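Local coordinates for probable porin (Pseudomonas aeruginosa, PDB 4FSO), which probably forms a beta-barrel pore in the outer membrane through which small solutes cross, as its OprD porin family suggests, at residues 301-305 with 392-396; 192-198 with 209-215. All coordinates share one frame; numbering follows the deposited sequence.

Contact 1 of 2, residues 301-305 with 392-396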
loop_
_atom_site.group_PDB
_atom_site.type_symbol
_atom_site.label_atom_id
_atom_site.label_comp_id
_atom_site.label_asym_id
_atom_site.label_seq_id
_atom_site.Cartn_x
_atom_site.Cartn_y
_atom_site.Cartn_z
ATOM N N TYR A 301 0.430 8.416 4.670
ATOM C CA TYR A 301 0.630 8.174 3.244
ATOM C C TYR A 301 -0.577 8.671 2.470
ATOM O O TYR A 301 -1.660 8.115 2.573
ATOM C CB TYR A 301 0.873 6.709 2.899
ATOM C CG TYR A 301 0.948 6.541 1.396
ATOM C CD1 TYR A 301 1.937 7.194 0.658
ATOM C CD2 TYR A 301 0.010 5.786 0.707
ATOM C CE1 TYR A 301 2.002 7.070 -0.719
ATOM C CE2 TYR A 301 0.073 5.652 -0.675
ATOM C CZ TYR A 301 1.073 6.291 -1.386
ATOM O OH TYR A 301 1.139 6.155 -2.771
ATOM N N LEU A 302 -0.365 9.717 1.689
ATOM C CA LEU A 302 -1.441 10.403 0.980
ATOM C C LEU A 302 -1.315 10.172 -0.525
ATOM O O LEU A 302 -0.499 9.366 -0.955
ATOM C CB LEU A 302 -1.451 11.901 1.335
ATOM C CG LEU A 302 -2.570 12.188 2.324
ATOM C CD1 LEU A 302 -2.391 11.368 3.607
ATOM C CD2 LEU A 302 -2.736 13.685 2.616
ATOM N N GLN A 303 -2.117 10.875 -1.320
ATOM C CA GLN A 303 -2.171 10.618 -2.763
ATOM C C GLN A 303 -0.837 10.927 -3.424
ATOM O O GLN A 303 -0.371 10.175 -4.291
ATOM C CB GLN A 303 -3.286 11.426 -3.398
ATOM C CG GLN A 303 -3.684 11.020 -4.816
ATOM C CD GLN A 303 -4.697 11.999 -5.409
ATOM O OE1 GLN A 303 -5.680 12.379 -4.749
ATOM N NE2 GLN A 303 -4.442 12.441 -6.640
ATOM N N VAL A 304 -0.191 11.993 -2.958
ATOM C CA VAL A 304 0.994 12.511 -3.624
ATOM C C VAL A 304 2.288 12.462 -2.798
ATOM O O VAL A 304 3.386 12.390 -3.339
ATOM C CB VAL A 304 0.680 13.914 -4.202
ATOM C CG1 VAL A 304 1.899 14.812 -4.246
ATOM C CG2 VAL A 304 0.097 13.734 -5.600
ATOM N N ASN A 305 2.144 12.472 -1.485
ATOM C CA ASN A 305 3.284 12.670 -0.598
ATOM C C ASN A 305 3.156 11.751 0.597
ATOM O O ASN A 305 2.046 11.445 1.029
ATOM C CB ASN A 305 3.411 14.132 -0.141
ATOM C CG ASN A 305 4.684 14.387 0.661
ATOM O OD1 ASN A 305 5.766 14.333 0.109
ATOM N ND2 ASN A 305 4.552 14.663 1.970
ATOM N N VAL A 392 2.265 20.287 -6.645
ATOM C CA VAL A 392 1.363 19.738 -7.667
ATOM C C VAL A 392 -0.105 19.874 -7.359
ATOM O O VAL A 392 -0.533 19.749 -6.213
ATOM C CB VAL A 392 1.533 18.205 -7.914
ATOM C CG1 VAL A 392 2.092 17.931 -9.303
ATOM C CG2 VAL A 392 2.317 17.527 -6.812
ATOM N N ASP A 393 -0.891 20.084 -8.401
ATOM C CA ASP A 393 -2.298 19.726 -8.327
ATOM C C ASP A 393 -2.481 18.498 -9.188
ATOM O O ASP A 393 -1.971 18.430 -10.303
ATOM C CB ASP A 393 -3.181 20.857 -8.817
ATOM C CG ASP A 393 -3.499 21.857 -7.733
ATOM O OD1 ASP A 393 -2.562 22.542 -7.269
ATOM O OD2 ASP A 393 -4.688 21.961 -7.355
ATOM N N GLU A 394 -3.193 17.518 -8.660
ATOM C CA GLU A 394 -3.391 16.278 -9.384
ATOM C C GLU A 394 -4.862 15.860 -9.366
ATOM O O GLU A 394 -5.552 15.990 -8.343
ATOM C CB GLU A 394 -2.485 15.186 -8.820
ATOM C CG GLU A 394 -2.671 13.837 -9.446
ATOM C CD GLU A 394 -1.724 12.806 -8.875
ATOM O OE1 GLU A 394 -0.504 13.045 -8.958
ATOM O OE2 GLU A 394 -2.197 11.770 -8.340
ATOM N N VAL A 395 -5.332 15.403 -10.526
ATOM C CA VAL A 395 -6.665 14.829 -10.674
ATOM C C VAL A 395 -6.551 13.440 -11.291
ATOM O O VAL A 395 -6.029 13.290 -12.400
ATOM C CB VAL A 395 -7.599 15.688 -11.584
ATOM C CG1 VAL A 395 -8.856 14.907 -11.935
ATOM C CG2 VAL A 395 -7.988 16.990 -10.915
ATOM N N ARG A 396 -7.029 12.430 -10.565
ATOM C CA ARG A 396 -7.174 11.083 -11.126
ATOM C C ARG A 396 -8.648 10.749 -11.266
ATOM O O ARG A 396 -9.400 10.806 -10.288
ATOM C CB ARG A 396 -6.505 10.017 -10.248
ATOM C CG ARG A 396 -4.993 10.149 -10.114
ATOM C CD ARG A 396 -4.404 8.951 -9.374
ATOM N NE ARG A 396 -2.973 9.091 -9.148
ATOM C CZ ARG A 396 -2.288 8.371 -8.265
ATOM N NH1 ARG A 396 -2.908 7.466 -7.518
ATOM N NH2 ARG A 396 -0.985 8.556 -8.116
#
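Gln303 reaches across to Glu394 and gives it an amide N-H: NE2 of Gln303 lies 2.9 Å from OE2 of Glu394, and the bond is nearly straight, 168° at the hydrogen. The oxygen sits in the plane of the glutamine amide, but the approach to the acid is less regular, since NE2 comes from above the carboxylate plane, 41° out of it. Gln303 carries its CG opposite the backbone N, Glu394 does the same from the strand, and both run extended beyond CG. The two side chains cross at an angle between loop and wall, with the amide and carboxylate planes 48° apart. The same OE2 of Glu394 is also gripped from within the strand, by NE of Arg396 at 2.9 Å. One carboxylate oxygen therefore holds two donors, one neutral and one charged.

Next to this pair, Val304 supplies the apolar part of the contact. Its CG2 rests over the face of the Glu394 carboxylate, 3.5 Å from OE1, on the side from which the amide of Gln303 also comes. The other methyl, CG1 of Val304, meets CG2 of Val392 at 3.8 Å. Val304 thus straddles two residues of the strand that project to the same face.

Residues 301-305 belong to a long loop folded back against the barrel wall, where strand 392-404 runs between strands 13-26 and 373-383. The loop is also tied to strand 350-363, through Val304 N to Glu355 and Gln303 N to Asp357. Arg25 makes a long, weak ion pair with Glu394, and Arg135 and Arg377 lie by the guanidinium of Arg396, a cluster in keeping with the basic residues that line OprD-family channels. In such surroundings Glu394 probably stays ionised, its charge probably offset mainly by Arg396, while the amide of Gln303 adds a neutral bond that pins the loop.

Contact 2 of 2, residues 192-198 with 209-215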
loop_
_atom_site.group_PDB
_atom_site.type_symbol
_atom_site.label_atom_id
_atom_site.label_comp_id
_atom_site.label_asym_id
_atom_site.label_seq_id
_atom_site.Cartn_x
_atom_site.Cartn_y
_atom_site.Cartn_z
ATOM N N ARG A 192 17.940 -9.841 -3.202
ATOM C CA ARG A 192 16.660 -10.403 -2.848
ATOM C C ARG A 192 15.996 -9.545 -1.773
ATOM O O ARG A 192 16.635 -8.683 -1.177
ATOM C CB ARG A 192 16.849 -11.836 -2.358
ATOM C CG ARG A 192 17.372 -11.956 -0.950
ATOM C CD ARG A 192 18.522 -12.921 -0.897
ATOM N NE ARG A 192 18.784 -13.373 0.464
ATOM C CZ ARG A 192 19.890 -14.007 0.827
ATOM N NH1 ARG A 192 20.833 -14.245 -0.074
ATOM N NH2 ARG A 192 20.051 -14.391 2.087
ATOM N N PHE A 193 14.709 -9.773 -1.549
ATOM C CA PHE A 193 14.005 -9.139 -0.455
ATOM C C PHE A 193 13.374 -10.200 0.398
ATOM O O PHE A 193 12.602 -11.013 -0.086
ATOM C CB PHE A 193 12.914 -8.189 -0.963
ATOM C CG PHE A 193 12.161 -7.470 0.138
ATOM C CD1 PHE A 193 12.675 -6.305 0.707
ATOM C CD2 PHE A 193 10.942 -7.957 0.605
ATOM C CE1 PHE A 193 11.979 -5.617 1.722
ATOM C CE2 PHE A 193 10.247 -7.289 1.610
ATOM C CZ PHE A 193 10.769 -6.107 2.166
ATOM N N ASP A 194 13.697 -10.172 1.680
ATOM C CA ASP A 194 13.168 -11.133 2.635
ATOM C C ASP A 194 12.272 -10.397 3.623
ATOM O O ASP A 194 12.493 -9.227 3.930
ATOM C CB ASP A 194 14.318 -11.866 3.372
ATOM C CG ASP A 194 15.239 -12.678 2.417
ATOM O OD1 ASP A 194 16.482 -12.471 2.431
ATOM O OD2 ASP A 194 14.724 -13.536 1.663
ATOM N N ALA A 195 11.237 -11.077 4.084
ATOM C CA ALA A 195 10.435 -10.593 5.202
ATOM C C ALA A 195 9.943 -11.806 5.955
ATOM O O ALA A 195 9.862 -12.901 5.393
ATOM C CB ALA A 195 9.269 -9.752 4.733
ATOM N N TYR A 196 9.649 -11.625 7.233
ATOM C CA TYR A 196 9.126 -12.710 8.050
ATOM C C TYR A 196 8.198 -11.968 8.948
ATOM O O TYR A 196 8.539 -10.865 9.393
ATOM C CB TYR A 196 10.225 -13.398 8.881
ATOM C CG TYR A 196 11.377 -13.915 8.040
ATOM C CD1 TYR A 196 12.474 -13.100 7.732
ATOM C CD2 TYR A 196 11.368 -15.221 7.543
ATOM C CE1 TYR A 196 13.518 -13.571 6.954
ATOM C CE2 TYR A 196 12.416 -15.707 6.766
ATOM C CZ TYR A 196 13.481 -14.878 6.469
ATOM O OH TYR A 196 14.508 -15.371 5.692
ATOM N N GLN A 197 7.036 -12.551 9.225
ATOM C CA GLN A 197 6.020 -11.823 9.959
ATOM C C GLN A 197 5.240 -12.723 10.904
ATOM O O GLN A 197 4.976 -13.876 10.602
ATOM C CB GLN A 197 5.104 -11.130 8.951
ATOM C CG GLN A 197 3.929 -10.341 9.503
ATOM C CD GLN A 197 3.048 -9.761 8.381
ATOM O OE1 GLN A 197 3.457 -9.707 7.207
ATOM N NE2 GLN A 197 1.834 -9.345 8.736
ATOM N N LEU A 198 4.860 -12.177 12.052
ATOM C CA LEU A 198 4.003 -12.890 12.988
ATOM C C LEU A 198 2.787 -12.036 13.362
ATOM O O LEU A 198 2.936 -10.908 13.802
ATOM C CB LEU A 198 4.811 -13.274 14.224
ATOM C CG LEU A 198 4.246 -14.378 15.112
ATOM C CD1 LEU A 198 5.320 -14.818 16.070
ATOM C CD2 LEU A 198 3.021 -13.926 15.902
ATOM N N GLN A 209 1.275 -7.234 15.759
ATOM C CA GLN A 209 2.022 -7.563 14.567
ATOM C C GLN A 209 3.506 -7.336 14.735
ATOM O O GLN A 209 3.938 -6.245 15.079
ATOM C CB GLN A 209 1.563 -6.693 13.419
ATOM C CG GLN A 209 0.167 -6.923 12.934
ATOM C CD GLN A 209 -0.066 -6.182 11.618
ATOM O OE1 GLN A 209 -0.055 -4.943 11.569
ATOM N NE2 GLN A 209 -0.233 -6.940 10.539
ATOM N N TYR A 210 4.295 -8.358 14.462
ATOM C CA TYR A 210 5.711 -8.146 14.371
ATOM C C TYR A 210 6.147 -8.597 12.991
ATOM O O TYR A 210 5.649 -9.592 12.483
ATOM C CB TYR A 210 6.477 -8.924 15.455
ATOM C CG TYR A 210 7.970 -8.780 15.289
ATOM C CD1 TYR A 210 8.600 -7.578 15.588
ATOM C CD2 TYR A 210 8.739 -9.814 14.787
ATOM C CE1 TYR A 210 9.948 -7.410 15.402
ATOM C CE2 TYR A 210 10.102 -9.655 14.590
ATOM C CZ TYR A 210 10.697 -8.450 14.908
ATOM O OH TYR A 210 12.046 -8.274 14.744
ATOM N N ALA A 211 7.077 -7.863 12.390
ATOM C CA ALA A 211 7.658 -8.274 11.121
ATOM C C ALA A 211 9.119 -7.801 10.971
ATOM O O ALA A 211 9.559 -6.854 11.621
ATOM C CB ALA A 211 6.776 -7.812 9.932
ATOM N N GLN A 212 9.858 -8.467 10.092
ATOM C CA GLN A 212 11.300 -8.300 10.025
ATOM C C GLN A 212 11.805 -8.708 8.652
ATOM O O GLN A 212 11.298 -9.665 8.056
ATOM C CB GLN A 212 11.923 -9.171 11.095
ATOM C CG GLN A 212 13.383 -9.374 11.001
ATOM C CD GLN A 212 13.923 -9.914 12.305
ATOM O OE1 GLN A 212 13.188 -10.027 13.290
ATOM N NE2 GLN A 212 15.208 -10.243 12.329
ATOM N N GLY A 213 12.782 -7.978 8.130
ATOM C CA GLY A 213 13.349 -8.351 6.843
ATOM C C GLY A 213 14.068 -7.178 6.231
ATOM O O GLY A 213 14.414 -6.226 6.919
ATOM N N GLY A 214 14.289 -7.227 4.932
ATOM C CA GLY A 214 14.853 -6.076 4.260
ATOM C C GLY A 214 15.363 -6.433 2.897
ATOM O O GLY A 214 15.313 -7.593 2.484
ATOM N N LEU A 215 15.849 -5.412 2.201
ATOM C CA LEU A 215 16.502 -5.569 0.909
ATOM C C LEU A 215 17.972 -5.865 1.194
ATOM O O LEU A 215 18.663 -5.017 1.770
ATOM C CB LEU A 215 16.348 -4.272 0.099
ATOM C CG LEU A 215 16.791 -4.232 -1.364
ATOM C CD1 LEU A 215 16.212 -5.385 -2.214
ATOM C CD2 LEU A 215 16.405 -2.881 -1.960
#
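Asp194 and Gly214, Tyr196 and Gln212, Leu198 and Tyr210 are joined by reciprocal backbone hydrogen bonds, six in all. Leu198 N to Tyr210 O, at 2.7 Å, is among the shortest. The longest joins Asp194 N to Gly214 O at 3.1 Å. The intervening pairs, Phe193 with Leu215, Ala195 with Gly213 and Gln197 with Ala211, are non-hydrogen-bonded, giving an antiparallel hairpin. CA of Ala195 comes to 4.0 Å from CA of Gly213, whose backbone angles would not suit a side chain.

Within the strands, Arg192 NE meets the syn lone pair of Asp194 OD1 at 3.2 Å, and Arg160 takes OD2. Tyr210 OH bonds to OE1 of Gln212, two residues on. Gln197 and Gln209 run alongside each other, their amide planes 71° apart, and both NE2 atoms bond to OD1 of Asp199; Tyr223 holds OE1 of Gln209.

With CG swung opposite its backbone N (chi1 -179°), Phe193 brings CD1 obliquely to within 3.4 Å of Gly214 O. Further along, Gln197 CG touches Ala211 CB at 3.8 Å.

Tyr196 faces the side where detergent is bound; Ala195, Gln197 and Ala211 face the inner loops at Pro127 and Leu128. Strand 154-165 flanks one edge of the hairpin, strand 219-231 the other.

How the contacts relate
Following the chain from the N terminus, contact 2 comes first and is local: strand 193-203 turns at once into strand 206-215, so the contact closes a short hairpin in the barrel wall. The chain then continues through further wall strands before the long loop that holds residues 301-305. Contact 1 closes a much larger loop, whose 86 intervening residues include four more wall strands, and fastens that inner loop to the last strand, which pairs with strand 13-26. The two are in series, neither nested nor crossed. Their centres lie 29 Å apart, on opposite sides of the chain's centre: contact 2 joins two neighbouring wall strands, contact 1 joins the wall to the inward loop.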